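Local coordinates for leucine-rich repeat protein (Bacteroides thetaiotaomicron, PDB 4ECN) that is of unknown function but, as an extracellular leucine-rich repeat protein of a gut bacterium, probably binds other proteins, at residues Asn305-Leu308 with Asp309-Gly312; Gly363-Gly367 with Asp368-Thr372; Arg379-Arg382 with Ile383-Tyr387; Pro508-Leu511 with Tyr512-Glu516; Ala616-Asp619 with Gln620-Gly623. All coordinates share one frame; numbering follows the deposited sequence.

Contact 1 (Asn305-Leu308 with Asp309-Gly312)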
loop_
_atom_site.group_PDB
_atom_site.type_symbol
_atom_site.label_atom_id
_atom_site.label_comp_id
_atom_site.label_asym_id
_atom_site.label_seq_id
_atom_site.Cartn_x
_atom_site.Cartn_y
_atom_site.Cartn_z
ATOM N N ASN A 305 -19.688 -17.534 -7.810
ATOM C CA ASN A 305 -20.273 -18.510 -8.747
ATOM C C ASN A 305 -19.718 -19.892 -8.408
ATOM O O ASN A 305 -19.122 -20.592 -9.233
ATOM C CB ASN A 305 -19.998 -18.118 -10.201
ATOM C CG ASN A 305 -20.435 -16.730 -10.522
ATOM O OD1 ASN A 305 -19.639 -15.909 -10.984
ATOM N ND2 ASN A 305 -21.665 -16.399 -10.153
ATOM N N LYS A 306 -19.871 -20.239 -7.142
ATOM C CA LYS A 306 -19.379 -21.475 -6.583
ATOM C C LYS A 306 -20.217 -21.790 -5.337
ATOM O O LYS A 306 -20.981 -20.931 -4.889
ATOM C CB LYS A 306 -17.855 -21.392 -6.295
ATOM C CG LYS A 306 -17.406 -20.229 -5.402
ATOM C CD LYS A 306 -15.912 -20.316 -5.126
ATOM C CE LYS A 306 -15.437 -19.269 -4.165
ATOM N NZ LYS A 306 -13.966 -19.318 -3.961
ATOM N N GLU A 307 -20.122 -23.039 -4.836
ATOM C CA GLU A 307 -20.823 -23.545 -3.663
ATOM C C GLU A 307 -20.675 -22.593 -2.486
ATOM O O GLU A 307 -19.552 -22.195 -2.172
ATOM C CB GLU A 307 -20.262 -24.920 -3.287
ATOM C CG GLU A 307 -20.995 -25.566 -2.125
ATOM C CD GLU A 307 -20.294 -26.736 -1.475
ATOM O OE1 GLU A 307 -19.131 -27.037 -1.837
ATOM O OE2 GLU A 307 -20.906 -27.324 -0.554
ATOM N N LEU A 308 -21.816 -22.271 -1.823
ATOM C CA LEU A 308 -21.963 -21.397 -0.657
ATOM C C LEU A 308 -20.890 -21.649 0.402
ATOM O O LEU A 308 -20.313 -20.692 0.939
ATOM C CB LEU A 308 -23.347 -21.601 -0.030
ATOM C CG LEU A 308 -23.631 -20.841 1.280
ATOM C CD1 LEU A 308 -23.534 -19.327 1.097
ATOM C CD2 LEU A 308 -24.978 -21.229 1.859
ATOM N N ASP A 309 -20.612 -22.919 0.680
ATOM C CA ASP A 309 -19.623 -23.338 1.651
ATOM C C ASP A 309 -18.211 -22.836 1.307
ATOM O O ASP A 309 -17.346 -22.792 2.189
ATOM C CB ASP A 309 -19.615 -24.859 1.726
ATOM C CG ASP A 309 -19.309 -25.361 3.116
ATOM O OD1 ASP A 309 -20.024 -24.952 4.067
ATOM O OD2 ASP A 309 -18.375 -26.187 3.256
HETATM N N MSE A 310 -17.981 -22.437 0.042
HETATM C CA MSE A 310 -16.676 -21.962 -0.438
HETATM C C MSE A 310 -16.574 -20.435 -0.521
HETATM O O MSE A 310 -15.493 -19.929 -0.859
HETATM C CB MSE A 310 -16.384 -22.540 -1.839
HETATM C CG MSE A 310 -16.140 -24.040 -1.846
HETATM SE SE MSE A 310 -14.750 -24.518 -0.592
HETATM C CE MSE A 310 -15.827 -25.499 0.771
ATOM N N TRP A 311 -17.663 -19.703 -0.206
ATOM C CA TRP A 311 -17.705 -18.249 -0.323
ATOM C C TRP A 311 -16.691 -17.540 0.588
ATOM O O TRP A 311 -16.355 -16.400 0.284
ATOM C CB TRP A 311 -19.108 -17.713 -0.044
ATOM C CG TRP A 311 -20.081 -17.921 -1.168
ATOM C CD1 TRP A 311 -19.976 -18.810 -2.199
ATOM C CD2 TRP A 311 -21.364 -17.314 -1.295
ATOM N NE1 TRP A 311 -21.110 -18.777 -2.972
ATOM C CE2 TRP A 311 -21.981 -17.869 -2.440
ATOM C CE3 TRP A 311 -22.089 -16.389 -0.515
ATOM C CZ2 TRP A 311 -23.260 -17.497 -2.852
ATOM C CZ3 TRP A 311 -23.364 -16.032 -0.920
ATOM C CH2 TRP A 311 -23.937 -16.586 -2.071
ATOM N N GLY A 312 -16.162 -18.216 1.609
ATOM C CA GLY A 312 -15.119 -17.668 2.475
ATOM C C GLY A 312 -13.733 -17.677 1.849
ATOM O O GLY A 312 -12.828 -16.988 2.327
#
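The chain winds into a short 3-10 turn here, in which M310 N bonds to E307 O at 2.7 Å and W311 N bonds to L308 O. The W311 indole folds back over this turn. Its NE1 donates to K306 O at 2.9 Å, with an N-H...O angle of 152°. The carbonyl oxygen lies close to the ring plane, while the nitrogen stands above the carbonyl plane. One indole face rests on L308: CA sits 3.7 Å from the centroid of the five-membered ring in a CH-pi contact, and CD1 reaches CE3 at 3.6 Å near the rim. With chi1 at 175° and chi2 at 61°, L308 brings CD1 to the same indole face as CA. The K306 chain runs extended past M310, with CE 3.4 Å from M310 O, and NZ bonds to D313 O. Without the indole, as with an alanine here, K306 O would probably lose its donor and L308 its ring cover. In the chain the turn comes after helix 266-280 and before strand 317-319. L308 touches I268 and W311 packs on Y271 of that helix. E307 forms a salt bridge with R240, just beyond strand 230-238, and L308 meets T236 of that strand and A220 of strand 214-227.

Contact 2 (Gly363-Gly367 with Asp368-Thr372)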
loop_
_atom_site.group_PDB
_atom_site.type_symbol
_atom_site.label_atom_id
_atom_site.label_comp_id
_atom_site.label_asym_id
_atom_site.label_seq_id
_atom_site.Cartn_x
_atom_site.Cartn_y
_atom_site.Cartn_z
ATOM N N GLY A 363 -0.339 -3.341 -3.917
ATOM C CA GLY A 363 -1.721 -3.746 -3.657
ATOM C C GLY A 363 -2.032 -4.053 -2.200
ATOM O O GLY A 363 -1.893 -3.198 -1.313
ATOM N N ARG A 364 -2.386 -5.318 -1.957
ATOM C CA ARG A 364 -2.775 -5.932 -0.678
ATOM C C ARG A 364 -1.602 -6.063 0.297
ATOM O O ARG A 364 -1.826 -6.158 1.506
ATOM C CB ARG A 364 -3.300 -7.328 -1.026
ATOM C CG ARG A 364 -3.886 -8.186 0.055
ATOM C CD ARG A 364 -4.381 -9.480 -0.561
ATOM N NE ARG A 364 -5.421 -9.267 -1.576
ATOM C CZ ARG A 364 -5.404 -9.821 -2.783
ATOM N NH1 ARG A 364 -4.417 -10.628 -3.134
ATOM N NH2 ARG A 364 -6.375 -9.572 -3.646
ATOM N N LEU A 365 -0.365 -6.134 -0.230
ATOM C CA LEU A 365 0.850 -6.322 0.560
ATOM C C LEU A 365 1.524 -5.024 1.000
ATOM O O LEU A 365 1.265 -3.943 0.456
ATOM C CB LEU A 365 1.880 -7.108 -0.247
ATOM C CG LEU A 365 1.497 -8.478 -0.723
ATOM C CD1 LEU A 365 2.553 -9.023 -1.682
ATOM C CD2 LEU A 365 1.243 -9.412 0.454
ATOM N N PHE A 366 2.412 -5.182 1.995
ATOM C CA PHE A 366 3.326 -4.212 2.579
ATOM C C PHE A 366 4.694 -4.756 2.320
ATOM O O PHE A 366 5.212 -5.566 3.107
ATOM C CB PHE A 366 3.039 -3.988 4.063
ATOM C CG PHE A 366 1.680 -3.413 4.361
ATOM C CD1 PHE A 366 0.586 -4.242 4.557
ATOM C CD2 PHE A 366 1.502 -2.042 4.482
ATOM C CE1 PHE A 366 -0.666 -3.708 4.844
ATOM C CE2 PHE A 366 0.251 -1.509 4.776
ATOM C CZ PHE A 366 -0.827 -2.344 4.946
ATOM N N GLY A 367 5.200 -4.441 1.132
ATOM C CA GLY A 367 6.447 -5.011 0.653
ATOM C C GLY A 367 6.161 -6.429 0.210
ATOM O O GLY A 367 5.494 -6.635 -0.811
ATOM N N ASP A 368 6.564 -7.400 1.031
ATOM C CA ASP A 368 6.337 -8.810 0.736
ATOM C C ASP A 368 5.363 -9.444 1.692
ATOM O O ASP A 368 4.813 -10.496 1.349
ATOM C CB ASP A 368 7.653 -9.608 0.767
ATOM C CG ASP A 368 8.494 -9.507 -0.497
ATOM O OD1 ASP A 368 7.970 -9.001 -1.531
ATOM O OD2 ASP A 368 9.655 -9.982 -0.475
ATOM N N GLU A 369 5.158 -8.862 2.896
ATOM C CA GLU A 369 4.225 -9.531 3.808
ATOM C C GLU A 369 2.884 -8.818 3.837
ATOM O O GLU A 369 2.720 -7.707 3.324
ATOM C CB GLU A 369 4.754 -9.745 5.238
ATOM C CG GLU A 369 5.547 -8.613 5.869
ATOM C CD GLU A 369 6.098 -9.025 7.220
ATOM O OE1 GLU A 369 6.479 -10.210 7.379
ATOM O OE2 GLU A 369 6.091 -8.175 8.139
ATOM N N GLU A 370 1.897 -9.555 4.332
ATOM C CA GLU A 370 0.510 -9.139 4.380
ATOM C C GLU A 370 0.103 -8.822 5.819
ATOM O O GLU A 370 0.826 -9.124 6.772
ATOM C CB GLU A 370 -0.349 -10.277 3.783
ATOM C CG GLU A 370 -1.673 -9.865 3.146
ATOM C CD GLU A 370 -2.367 -10.978 2.369
ATOM O OE1 GLU A 370 -1.674 -11.704 1.612
ATOM O OE2 GLU A 370 -3.612 -11.094 2.486
ATOM N N LEU A 371 -1.035 -8.164 5.956
ATOM C CA LEU A 371 -1.629 -7.822 7.231
ATOM C C LEU A 371 -2.478 -9.011 7.646
ATOM O O LEU A 371 -3.372 -9.416 6.891
ATOM C CB LEU A 371 -2.431 -6.533 7.050
ATOM C CG LEU A 371 -2.664 -5.722 8.280
ATOM C CD1 LEU A 371 -1.607 -4.669 8.410
ATOM C CD2 LEU A 371 -3.978 -5.017 8.172
ATOM N N THR A 372 -2.125 -9.668 8.752
ATOM C CA THR A 372 -2.840 -10.888 9.143
ATOM C C THR A 372 -3.329 -10.850 10.584
ATOM O O THR A 372 -2.753 -10.143 11.411
ATOM C CB THR A 372 -1.949 -12.141 8.968
ATOM O OG1 THR A 372 -0.743 -11.989 9.725
ATOM C CG2 THR A 372 -1.669 -12.484 7.509
#
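The F366 ring has E369 O at its edge, near the ring plane, and meets L371 obliquely, with CE1 3.8 Å from L371 CD1. Y454 and H357 also bring their rings against it. The R364 guanidinium and the E370 carboxylate are turned 46° against each other. Their side chains run side by side in the same direction, but the aliphatic part makes the touch: R364 CD is 3.5 Å from E370 OE2. The charged atoms stay apart, R364 NE to E370 OE2 being 4.8 Å, and R364 instead forms a cation-pi contact with Y288. The backbone here is a type II' turn from F366 to E369, as at the tip of a beta hairpin, though only a single antiparallel bridge forms. It lies in the loop between helices 359-362 and 377-384. F366 N donates to E369 O at 2.9 Å, almost straight at 171°. The return bond, E369 N to F366 O, is weak. G367, with positive phi, occupies the first corner, as is usual in type II' turns. Beside the turn, L365 CD2 packs on E370 CB at 3.8 Å; CG anti to the carbonyl carbon (chi1 -59°) turns the L365 end toward E370. The E369 carboxylate forms salt bridges with R379 and R382 of the following helix.

Contact 3 (Arg379-Arg382 with Ile383-Tyr387)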
loop_
_atom_site.group_PDB
_atom_site.type_symbol
_atom_site.label_atom_id
_atom_site.label_comp_id
_atom_site.label_asym_id
_atom_site.label_seq_id
_atom_site.Cartn_x
_atom_site.Cartn_y
_atom_site.Cartn_z
ATOM N N ARG A 379 6.201 -8.884 13.946
ATOM C CA ARG A 379 5.462 -8.775 12.688
ATOM C C ARG A 379 4.659 -7.480 12.630
ATOM O O ARG A 379 4.634 -6.828 11.576
ATOM C CB ARG A 379 4.535 -9.975 12.510
ATOM C CG ARG A 379 5.246 -11.183 11.950
ATOM C CD ARG A 379 5.080 -11.333 10.446
ATOM N NE ARG A 379 3.704 -11.635 10.015
ATOM C CZ ARG A 379 2.953 -10.831 9.262
ATOM N NH1 ARG A 379 3.425 -9.655 8.857
ATOM N NH2 ARG A 379 1.737 -11.202 8.894
ATOM N N LYS A 380 4.038 -7.107 13.774
ATOM C CA LYS A 380 3.218 -5.900 13.952
ATOM C C LYS A 380 4.077 -4.632 13.828
ATOM O O LYS A 380 3.665 -3.655 13.196
ATOM C CB LYS A 380 2.519 -5.946 15.324
ATOM C CG LYS A 380 1.397 -4.924 15.529
ATOM C CD LYS A 380 0.683 -5.154 16.861
ATOM C CE LYS A 380 -0.455 -4.193 17.058
ATOM N NZ LYS A 380 -1.275 -4.528 18.253
ATOM N N HIS A 381 5.281 -4.675 14.408
ATOM C CA HIS A 381 6.217 -3.566 14.382
ATOM C C HIS A 381 6.777 -3.366 12.965
ATOM O O HIS A 381 6.862 -2.220 12.515
ATOM C CB HIS A 381 7.336 -3.791 15.387
ATOM C CG HIS A 381 8.268 -2.632 15.473
ATOM N ND1 HIS A 381 7.879 -1.438 16.061
ATOM C CD2 HIS A 381 9.544 -2.520 15.036
ATOM C CE1 HIS A 381 8.928 -0.640 15.960
ATOM N NE2 HIS A 381 9.956 -1.251 15.354
ATOM N N ARG A 382 7.086 -4.469 12.246
ATOM C CA ARG A 382 7.558 -4.417 10.861
ATOM C C ARG A 382 6.554 -3.693 9.956
ATOM O O ARG A 382 6.957 -2.906 9.092
ATOM C CB ARG A 382 7.804 -5.829 10.319
ATOM C CG ARG A 382 9.182 -6.008 9.694
ATOM C CD ARG A 382 9.325 -7.225 8.778
ATOM N NE ARG A 382 8.624 -8.421 9.255
ATOM C CZ ARG A 382 9.091 -9.280 10.156
ATOM N NH1 ARG A 382 10.277 -9.081 10.726
ATOM N NH2 ARG A 382 8.364 -10.332 10.516
ATOM N N ILE A 383 5.251 -3.976 10.167
ATOM C CA ILE A 383 4.122 -3.394 9.439
ATOM C C ILE A 383 3.962 -1.922 9.835
ATOM O O ILE A 383 3.725 -1.086 8.951
ATOM C CB ILE A 383 2.798 -4.198 9.671
ATOM C CG1 ILE A 383 2.840 -5.617 9.026
ATOM C CG2 ILE A 383 1.576 -3.425 9.194
ATOM C CD1 ILE A 383 3.091 -5.715 7.426
ATOM N N ARG A 384 4.095 -1.603 11.143
ATOM C CA ARG A 384 4.004 -0.210 11.611
ATOM C C ARG A 384 5.157 0.670 11.032
ATOM O O ARG A 384 4.957 1.861 10.770
ATOM C CB ARG A 384 4.041 -0.161 13.140
ATOM C CG ARG A 384 2.767 -0.579 13.819
ATOM C CD ARG A 384 3.029 -0.915 15.262
ATOM N NE ARG A 384 1.798 -0.875 16.048
ATOM C CZ ARG A 384 1.748 -0.934 17.377
ATOM N NH1 ARG A 384 2.867 -1.023 18.087
ATOM N NH2 ARG A 384 0.582 -0.872 18.007
HETATM N N MSE A 385 6.353 0.071 10.836
HETATM C CA MSE A 385 7.536 0.757 10.323
HETATM C C MSE A 385 7.548 0.809 8.789
HETATM O O MSE A 385 8.488 1.407 8.225
HETATM C CB MSE A 385 8.854 0.082 10.828
HETATM C CG MSE A 385 9.131 0.205 12.345
HETATM SE SE MSE A 385 8.962 1.997 13.160
HETATM C CE MSE A 385 7.129 1.930 13.714
ATOM N N HIS A 386 6.529 0.207 8.105
ATOM C CA HIS A 386 6.505 0.204 6.636
ATOM C C HIS A 386 6.457 1.630 6.091
ATOM O O HIS A 386 7.308 1.942 5.254
ATOM C CB HIS A 386 5.355 -0.613 6.067
ATOM C CG HIS A 386 5.465 -0.813 4.591
ATOM N ND1 HIS A 386 4.754 -0.025 3.696
ATOM C CD2 HIS A 386 6.237 -1.681 3.890
ATOM C CE1 HIS A 386 5.076 -0.468 2.488
ATOM N NE2 HIS A 386 5.983 -1.451 2.553
ATOM N N TYR A 387 5.547 2.523 6.617
ATOM C CA TYR A 387 5.475 3.920 6.155
ATOM C C TYR A 387 6.861 4.583 6.233
ATOM O O TYR A 387 7.312 5.191 5.256
ATOM C CB TYR A 387 4.437 4.763 6.937
ATOM C CG TYR A 387 4.134 6.102 6.276
ATOM C CD1 TYR A 387 3.175 6.210 5.278
ATOM C CD2 TYR A 387 4.848 7.250 6.614
ATOM C CE1 TYR A 387 2.917 7.426 4.646
ATOM C CE2 TYR A 387 4.608 8.476 5.977
ATOM C CZ TYR A 387 3.645 8.557 4.987
ATOM O OH TYR A 387 3.398 9.761 4.363
HETATM O O HOH W 1 5.573 -1.646 17.699
#
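H381 lays one face of its imidazole over the M385 side chain, a selenomethionine. M385 CG lies 3.8 Å from the ring centroid, a CH-pi contact displaced toward the rim, with CG 3.4 Å from H381 NE2. The selenium sits obliquely beside the ring, 3.8 Å from H381 CE1. The residues are four apart, and with CG anti to the backbone N (chi1 -176°) the H381 ring swings over the bent M385 chain. One residue earlier in each partner, K380 and R384 also cross. K380 CE passes over one face of the R384 guanidinium, 3.6 Å from NH2. Water 1 lies at the guanidinium edge, accepts from R384 NH1 and also bonds to H381 ND1. Residues 379-384 lie on helix 377-384, and H386 and Y387 begin helix 386-391. I383 N, R384 N and M385 N donate to the carbonyls of R379, K380 and H381. I383 sits on L371. R384, M385 and Y387 pack on parallel strands 519-521, 552-554 and 577-579 of the repeat sheet. K380 NZ and R384 NH2 are like charges 4.1 Å apart. Each has other partners: T494 for the lysine, D495 and Q518 for the arginine. The nearby D495 carboxylate probably offsets part of the repulsion between the two charges.

Contact 4 (Pro508-Leu511 with Tyr512-Glu516)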
loop_
_atom_site.group_PDB
_atom_site.type_symbol
_atom_site.label_atom_id
_atom_site.label_comp_id
_atom_site.label_asym_id
_atom_site.label_seq_id
_atom_site.Cartn_x
_atom_site.Cartn_y
_atom_site.Cartn_z
ATOM N N PRO A 508 -12.046 12.311 11.948
ATOM C CA PRO A 508 -13.351 11.816 12.400
ATOM C C PRO A 508 -13.356 11.540 13.907
ATOM O O PRO A 508 -12.309 11.176 14.482
ATOM C CB PRO A 508 -13.536 10.535 11.583
ATOM C CG PRO A 508 -12.221 10.109 11.272
ATOM C CD PRO A 508 -11.380 11.315 11.089
ATOM N N ASP A 509 -14.555 11.691 14.534
ATOM C CA ASP A 509 -14.778 11.558 15.976
ATOM C C ASP A 509 -14.445 10.180 16.552
ATOM O O ASP A 509 -14.100 10.112 17.737
ATOM C CB ASP A 509 -16.238 11.864 16.329
ATOM C CG ASP A 509 -16.430 13.239 16.945
ATOM O OD1 ASP A 509 -16.058 14.248 16.285
ATOM O OD2 ASP A 509 -16.957 13.311 18.087
ATOM N N PHE A 510 -14.530 9.096 15.740
ATOM C CA PHE A 510 -14.329 7.734 16.228
ATOM C C PHE A 510 -12.916 7.561 16.859
ATOM O O PHE A 510 -12.792 6.801 17.825
ATOM C CB PHE A 510 -14.576 6.704 15.123
ATOM C CG PHE A 510 -13.426 6.376 14.210
ATOM C CD1 PHE A 510 -12.532 5.362 14.528
ATOM C CD2 PHE A 510 -13.271 7.034 13.001
ATOM C CE1 PHE A 510 -11.455 5.071 13.695
ATOM C CE2 PHE A 510 -12.199 6.731 12.159
ATOM C CZ PHE A 510 -11.299 5.754 12.511
ATOM N N LEU A 511 -11.888 8.303 16.368
ATOM C CA LEU A 511 -10.505 8.222 16.869
ATOM C C LEU A 511 -10.371 8.571 18.343
ATOM O O LEU A 511 -9.569 7.961 19.049
ATOM C CB LEU A 511 -9.584 9.168 16.086
ATOM C CG LEU A 511 -9.318 8.823 14.652
ATOM C CD1 LEU A 511 -8.611 9.968 13.951
ATOM C CD2 LEU A 511 -8.561 7.506 14.538
ATOM N N TYR A 512 -11.135 9.567 18.790
ATOM C CA TYR A 512 -11.071 10.105 20.142
ATOM C C TYR A 512 -11.818 9.222 21.151
ATOM O O TYR A 512 -11.630 9.387 22.362
ATOM C CB TYR A 512 -11.650 11.526 20.143
ATOM C CG TYR A 512 -10.976 12.444 19.136
ATOM C CD1 TYR A 512 -9.745 13.037 19.414
ATOM C CD2 TYR A 512 -11.583 12.746 17.917
ATOM C CE1 TYR A 512 -9.123 13.883 18.497
ATOM C CE2 TYR A 512 -10.973 13.601 16.994
ATOM C CZ TYR A 512 -9.744 14.168 17.289
ATOM O OH TYR A 512 -9.137 15.012 16.389
ATOM N N ASP A 513 -12.621 8.266 20.653
ATOM C CA ASP A 513 -13.418 7.368 21.489
ATOM C C ASP A 513 -12.797 5.961 21.554
ATOM O O ASP A 513 -13.360 5.071 22.197
ATOM C CB ASP A 513 -14.861 7.297 20.961
ATOM C CG ASP A 513 -15.589 8.636 20.893
ATOM O OD1 ASP A 513 -15.141 9.600 21.567
ATOM O OD2 ASP A 513 -16.613 8.718 20.179
ATOM N N LEU A 514 -11.618 5.779 20.935
ATOM C CA LEU A 514 -10.929 4.498 20.941
ATOM C C LEU A 514 -10.188 4.357 22.250
ATOM O O LEU A 514 -9.480 5.284 22.664
ATOM C CB LEU A 514 -9.990 4.333 19.726
ATOM C CG LEU A 514 -10.695 4.106 18.366
ATOM C CD1 LEU A 514 -9.726 4.172 17.222
ATOM C CD2 LEU A 514 -11.469 2.781 18.322
ATOM N N PRO A 515 -10.370 3.207 22.934
ATOM C CA PRO A 515 -9.737 3.014 24.257
ATOM C C PRO A 515 -8.229 2.769 24.247
ATOM O O PRO A 515 -7.535 3.307 25.111
ATOM C CB PRO A 515 -10.406 1.752 24.802
ATOM C CG PRO A 515 -11.520 1.464 23.898
ATOM C CD PRO A 515 -11.214 2.058 22.577
ATOM N N GLU A 516 -7.733 1.935 23.308
ATOM C CA GLU A 516 -6.339 1.499 23.297
ATOM C C GLU A 516 -5.582 1.816 21.993
ATOM O O GLU A 516 -4.761 1.010 21.555
ATOM C CB GLU A 516 -6.314 -0.020 23.531
ATOM C CG GLU A 516 -6.875 -0.440 24.888
ATOM C CD GLU A 516 -6.137 0.061 26.119
ATOM O OE1 GLU A 516 -4.899 0.252 26.052
ATOM O OE2 GLU A 516 -6.801 0.215 27.172
#
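F510 has CG between its backbone N and carbonyl carbon (chi1 86°), while L514 has CG anti to its carbonyl carbon (chi1 -72°). The two side chains then run alongside each other, and F510 CE1 comes to 4.0 Å from L514 CD1. This is a short turn with 3-10-type bonds in the connection between parallel strands 495-499 and 519-521, consistent with the outer arm of a leucine-rich repeat. Its backbone is held by Y512 N bonding to D509 O at 3.2 Å, and by D513 N bonding to F510 O at the same distance. In both bonds the donor stands above the carbonyl plane. L511, F510 and L514 turn inward onto V496 of strand 495-499. P508 packs on L498 of the same strand, and W487 meets the F510 ring. The Y512 ring lies along the turn, with L511 CB over one face and D509 O at its edge, where CD2 is 3.6 Å from that oxygen. R539 makes a cation-pi contact with the ring, and the hydroxyl bonds weakly to D536 O. A serine in place of Y512 is likely to leave R539 without its aromatic partner and L511 CB uncovered. L514 CG also lies 3.5 Å from F510 O.

Contact 5 (Ala616-Asp619 with Gln620-Gly623)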
loop_
_atom_site.group_PDB
_atom_site.type_symbol
_atom_site.label_atom_id
_atom_site.label_comp_id
_atom_site.label_asym_id
_atom_site.label_seq_id
_atom_site.Cartn_x
_atom_site.Cartn_y
_atom_site.Cartn_z
ATOM N N ALA A 616 13.513 13.938 24.439
ATOM C CA ALA A 616 14.578 13.010 24.772
ATOM C C ALA A 616 14.552 11.880 23.749
ATOM O O ALA A 616 13.621 11.817 22.932
ATOM C CB ALA A 616 14.394 12.500 26.182
ATOM N N PHE A 617 15.566 11.009 23.759
ATOM C CA PHE A 617 15.645 9.930 22.790
ATOM C C PHE A 617 15.933 8.609 23.475
ATOM O O PHE A 617 16.492 8.603 24.577
ATOM C CB PHE A 617 16.727 10.247 21.740
ATOM C CG PHE A 617 16.472 11.530 20.977
ATOM C CD1 PHE A 617 15.587 11.554 19.895
ATOM C CD2 PHE A 617 17.095 12.720 21.352
ATOM C CE1 PHE A 617 15.327 12.752 19.208
ATOM C CE2 PHE A 617 16.853 13.908 20.649
ATOM C CZ PHE A 617 15.964 13.920 19.588
ATOM N N THR A 618 15.527 7.488 22.829
ATOM C CA THR A 618 15.736 6.130 23.345
ATOM C C THR A 618 17.073 5.569 22.830
ATOM O O THR A 618 17.703 6.143 21.943
ATOM C CB THR A 618 14.563 5.176 22.999
ATOM O OG1 THR A 618 14.502 4.896 21.603
ATOM C CG2 THR A 618 13.238 5.671 23.499
ATOM N N ASP A 619 17.489 4.437 23.415
ATOM C CA ASP A 619 18.703 3.685 23.110
ATOM C C ASP A 619 18.495 2.793 21.843
ATOM O O ASP A 619 19.256 1.842 21.589
ATOM C CB ASP A 619 19.090 2.835 24.336
ATOM C CG ASP A 619 18.092 1.745 24.732
ATOM O OD1 ASP A 619 16.857 2.008 24.684
ATOM O OD2 ASP A 619 18.539 0.663 25.167
ATOM N N GLN A 620 17.471 3.136 21.034
ATOM C CA GLN A 620 17.103 2.375 19.844
ATOM C C GLN A 620 17.132 3.245 18.588
ATOM O O GLN A 620 16.875 2.719 17.504
ATOM C CB GLN A 620 15.685 1.763 20.017
ATOM C CG GLN A 620 15.443 0.878 21.248
ATOM C CD GLN A 620 16.371 -0.320 21.381
ATOM O OE1 GLN A 620 16.959 -0.834 20.407
ATOM N NE2 GLN A 620 16.516 -0.801 22.613
ATOM N N VAL A 621 17.444 4.560 18.725
ATOM C CA VAL A 621 17.438 5.551 17.631
ATOM C C VAL A 621 18.391 5.172 16.516
ATOM O O VAL A 621 19.574 4.943 16.767
ATOM C CB VAL A 621 17.777 6.989 18.104
ATOM C CG1 VAL A 621 17.914 7.922 16.913
ATOM C CG2 VAL A 621 16.743 7.524 19.101
ATOM N N GLU A 622 17.892 5.159 15.278
ATOM C CA GLU A 622 18.771 4.905 14.145
ATOM C C GLU A 622 19.149 6.277 13.516
ATOM O O GLU A 622 20.250 6.750 13.778
ATOM C CB GLU A 622 18.176 3.913 13.133
ATOM C CG GLU A 622 19.071 3.654 11.923
ATOM C CD GLU A 622 20.547 3.353 12.144
ATOM O OE1 GLU A 622 20.883 2.497 13.000
ATOM O OE2 GLU A 622 21.370 3.962 11.422
ATOM N N GLY A 623 18.239 6.922 12.781
ATOM C CA GLY A 623 18.484 8.216 12.151
ATOM C C GLY A 623 17.347 9.200 12.333
ATOM O O GLY A 623 16.165 8.860 12.148
#
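T618 OG1 is the polar atom that two groups share. Q620 N donates to it weakly at 3.5 Å, with an N-H...O angle of 144°, and T598 OG1 of the adjoining strand is its hydrogen-bonding partner as well. OG1 sits between the backbone N and the carbonyl carbon (chi1 69°), the torsion that brings it round to Q620. Q620 CB lies 3.7 Å from the same OG1, and the two side chains meet at an angle. The Q620 side chain also runs beside D619, pointing the same way. The carboxylate and amide planes are 69° apart, and Q620 NE2 stays 3.5 Å from D619 OD1. V621 turns the other way. Its CG2 approaches F617 CB at 3.8 Å and lies 3.3 Å from T618 O. The F617 ring meets F638 and rests on L600. The segment carries the chain out of strand 616-617, the last of a ten-stranded sheet, into strand 623-625, the first of the next sheet of the repeat domain. A616 and T618 still pair with L597 by backbone bonds. The T598 partner, rather than the weak Q620 bond, probably fixes the hydroxyl, and the bend probably relies more on the apolar packing of V621 against F617.

How the contacts relate
The contacts follow one another along the chain in numerical order. Contact 1 lies in the loop before strand 317-319, an outermost strand of the ten-stranded mixed sheet. Contact 5 leaves its other outermost strand, 616-617, and leads into the parallel ten-stranded sheet that begins with strand 623-625; the centres of contacts 1 and 5 are about 50 Å apart. Contacts 2 and 3 are neighbours, with centres about 10 Å apart. They touch directly, with a probable hydrogen bond from R379 NH2 to E370 O among the links. Contact 4 joins two strands of the mixed sheet and comes within about 7 Å of contact 3 at the nearest atoms. The five thus mark successive positions along the repeat array, from just before strand 317-319 to strand 623-625.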